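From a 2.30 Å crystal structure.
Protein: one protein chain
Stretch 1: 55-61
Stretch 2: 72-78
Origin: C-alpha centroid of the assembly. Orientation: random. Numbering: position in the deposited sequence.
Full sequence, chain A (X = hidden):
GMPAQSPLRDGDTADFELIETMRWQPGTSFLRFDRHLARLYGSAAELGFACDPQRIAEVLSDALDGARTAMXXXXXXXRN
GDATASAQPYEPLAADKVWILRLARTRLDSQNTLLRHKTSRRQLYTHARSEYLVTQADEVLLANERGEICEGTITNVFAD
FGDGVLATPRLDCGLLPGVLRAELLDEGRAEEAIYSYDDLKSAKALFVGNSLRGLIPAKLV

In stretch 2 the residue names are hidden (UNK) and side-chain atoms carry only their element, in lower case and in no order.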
# COMPACT_ATOMS: atom_id res chain seq x y z
N ARG A 55 14.44 -19.27 1.27
CA ARG A 55 15.27 -18.11 1.61
C ARG A 55 14.43 -16.94 2.20
O ARG A 55 14.88 -16.23 3.11
CB ARG A 55 16.02 -17.67 0.38
CG ARG A 55 16.77 -16.38 0.52
CD ARG A 55 17.39 -15.98 -0.83
NE ARG A 55 18.30 -17.02 -1.34
CZ ARG A 55 19.01 -16.90 -2.46
NH1 ARG A 55 18.94 -15.77 -3.18
NH2 ARG A 55 19.81 -17.90 -2.85
N ILE A 56 13.23 -16.75 1.65
CA ILE A 56 12.33 -15.72 2.14
C ILE A 56 11.98 -16.05 3.58
O ILE A 56 12.05 -15.21 4.44
CB ILE A 56 11.03 -15.61 1.27
CG1 ILE A 56 11.38 -15.15 -0.14
CG2 ILE A 56 10.04 -14.67 1.90
CD1 ILE A 56 12.08 -13.84 -0.18
N ALA A 57 11.61 -17.30 3.84
CA ALA A 57 11.28 -17.74 5.20
C ALA A 57 12.47 -17.56 6.14
O ALA A 57 12.28 -17.21 7.29
CB ALA A 57 10.80 -19.21 5.23
N GLU A 58 13.70 -17.78 5.64
CA GLU A 58 14.90 -17.62 6.45
C GLU A 58 15.08 -16.19 6.88
O GLU A 58 15.26 -15.94 8.07
CB GLU A 58 16.19 -18.11 5.72
CG GLU A 58 16.32 -19.66 5.57
CD GLU A 58 17.56 -20.12 4.74
OE1 GLU A 58 17.79 -21.36 4.68
OE2 GLU A 58 18.29 -19.26 4.14
N VAL A 59 15.05 -15.25 5.94
CA VAL A 59 15.25 -13.85 6.31
C VAL A 59 14.14 -13.33 7.25
O VAL A 59 14.41 -12.60 8.19
CB VAL A 59 15.44 -12.90 5.09
CG1 VAL A 59 16.64 -13.33 4.30
CG2 VAL A 59 14.21 -12.85 4.20
N LEU A 60 12.89 -13.71 6.99
CA LEU A 60 11.77 -13.28 7.85
C LEU A 60 11.93 -13.85 9.28
O LEU A 60 11.78 -13.13 10.26
CB LEU A 60 10.43 -13.68 7.25
CG LEU A 60 10.05 -12.94 5.98
CD1 LEU A 60 8.81 -13.58 5.33
CD2 LEU A 60 9.84 -11.45 6.28
N SER A 61 12.24 -15.14 9.37
CA SER A 61 12.44 -15.79 10.66
C SER A 61 13.58 -15.10 11.44
O SER A 61 13.43 -14.81 12.61
CB SER A 61 12.75 -17.30 10.46
OG SER A 61 13.02 -17.95 11.70
N UNK A 72 6.88 -3.59 12.48
CA UNK A 72 6.69 -3.23 11.08
C UNK A 72 7.81 -3.98 10.43
O UNK A 72 8.97 -3.89 10.87
c UNK A 72 7.03 0.15 9.16
c UNK A 72 8.27 0.40 7.00
n UNK A 72 8.27 0.71 5.69
c UNK A 72 6.80 -1.33 9.36
n UNK A 72 7.13 0.48 7.72
c UNK A 72 6.86 -1.74 10.84
n UNK A 72 9.40 0.00 7.58
N UNK A 73 7.48 -4.78 9.43
CA UNK A 73 8.44 -5.60 8.76
C UNK A 73 8.48 -5.30 7.28
O UNK A 73 7.47 -5.35 6.62
c UNK A 73 9.11 -7.98 8.25
c UNK A 73 8.06 -7.07 8.93
o UNK A 73 7.95 -7.36 10.34
N UNK A 74 9.67 -4.99 6.77
CA UNK A 74 9.83 -4.72 5.35
C UNK A 74 10.63 -5.85 4.71
O UNK A 74 11.79 -6.08 5.06
c UNK A 74 10.56 -3.03 3.59
c UNK A 74 10.54 -3.39 5.09
n UNK A 74 12.92 -2.35 3.51
n UNK A 74 13.24 -0.81 5.23
c UNK A 74 11.54 -1.94 3.21
n UNK A 74 14.89 -2.31 4.69
c UNK A 74 13.67 -1.84 4.49
N UNK A 75 10.01 -6.51 3.73
CA UNK A 75 10.63 -7.61 2.97
C UNK A 75 10.91 -7.08 1.57
O UNK A 75 10.03 -6.47 0.98
c UNK A 75 11.36 -10.66 2.92
c UNK A 75 9.02 -11.05 2.00
c UNK A 75 9.67 -8.78 2.87
c UNK A 75 10.18 -10.04 2.17
N UNK A 76 12.13 -7.30 1.06
CA UNK A 76 12.50 -6.83 -0.28
C UNK A 76 13.19 -7.93 -1.08
O UNK A 76 13.98 -8.69 -0.54
c UNK A 76 13.40 -5.60 -0.20
N UNK A 77 12.88 -7.98 -2.37
CA UNK A 77 13.45 -8.97 -3.28
C UNK A 77 14.02 -8.32 -4.55
O UNK A 77 13.34 -7.55 -5.23
c UNK A 77 13.66 -12.09 -3.91
c UNK A 77 11.43 -11.77 -5.10
c UNK A 77 12.35 -9.94 -3.68
c UNK A 77 12.71 -11.09 -4.61
N UNK A 78 15.26 -8.65 -4.85
CA UNK A 78 15.93 -8.18 -6.05
C UNK A 78 15.79 -9.26 -7.13
O UNK A 78 15.62 -10.45 -6.81
c UNK A 78 17.41 -7.87 -5.79

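Position 72, within a strand already under way, has seven side-chain atoms: three carbons in a row, a nitrogen, and then a carbon that carries two further nitrogens. Such a planar terminal group is a guanidinium, and the residue is Arg72. Its side chain stays far from the helix and takes no part in the contact.

At position 73 the side chain is short, three atoms in all, with CB bearing one oxygen and one carbon. Its CA-to-CB bond points toward the helix, and the terminal carbon lies 4.1 Å from Leu60 CD2. A beta-branched side chain with one hydroxyl and one methyl is threonine. In Thr73 it is therefore the methyl, CG2, that meets Leu60, while the hydroxyl finds no hydrogen-bond partner on the helix.

Position 74 repeats the pattern of the first: three carbons, a nitrogen, and a carbon with two more nitrogens. The CA-to-CB bond points away from the helix, as expected one residue further along an extended strand, and the side chain makes no contact with it. This is Arg74, its chain extended through chi1 and chi2 (both t) before turning at chi3 (p).

Position 75 has four carbons and no heteroatom, with the fork at the second carbon rather than at CB. One terminal carbon lies 3.8 Å from both Val59 CG2 and Leu60 CD2, and the other is 3.8 Å from Ile56 CG2. Branching at the gamma carbon identifies Leu75. With chi1 t and chi2 p, its CD1 is the atom closest to Val59 and Leu60 and its CD2 the closest to Ile56, though both methyls lie within reach of Ile56 and Leu60.

A single carbon, CB, is all that position 76 carries beyond the backbone. It points away from the helix and makes no contact. The residue is Ala76, buried although the helix covers almost none of it.

Position 77 again shows four carbons forked at the second. Its CA-to-CB bond runs sideways, yet the end of the side chain comes nearer, bringing one terminal carbon 4.4 Å from Ile56 CD1. This is Leu77, with the same t, p rotamer as Leu75; the atom nearest Ile56 is its CD1.

Position 78 also has one side-chain carbon, out of reach of the helix, and is Ala78.

The contact is a small apolar packing of helix on strand, burying 237 Å² over both sides, with the two axes running at 149° and approaching to 9.9 Å. No hydrogen bond crosses it. The helix secures its own backbone, as in Leu60 N to Ile56 O at 3.1 Å, and offers Ile56, Val59 and Leu60 to the strand. Leu75 is the centre: it touches all three and loses the most surface, and Leu75 CA lies 7.6 Å from Leu60 CA. Thr73 and Leu77, two residues away in each direction, extend the packing to Leu60 and Ile56 respectively, matching the opposed directions of the chain segments.

Stretch 2, residues 72-78: RTRLALA
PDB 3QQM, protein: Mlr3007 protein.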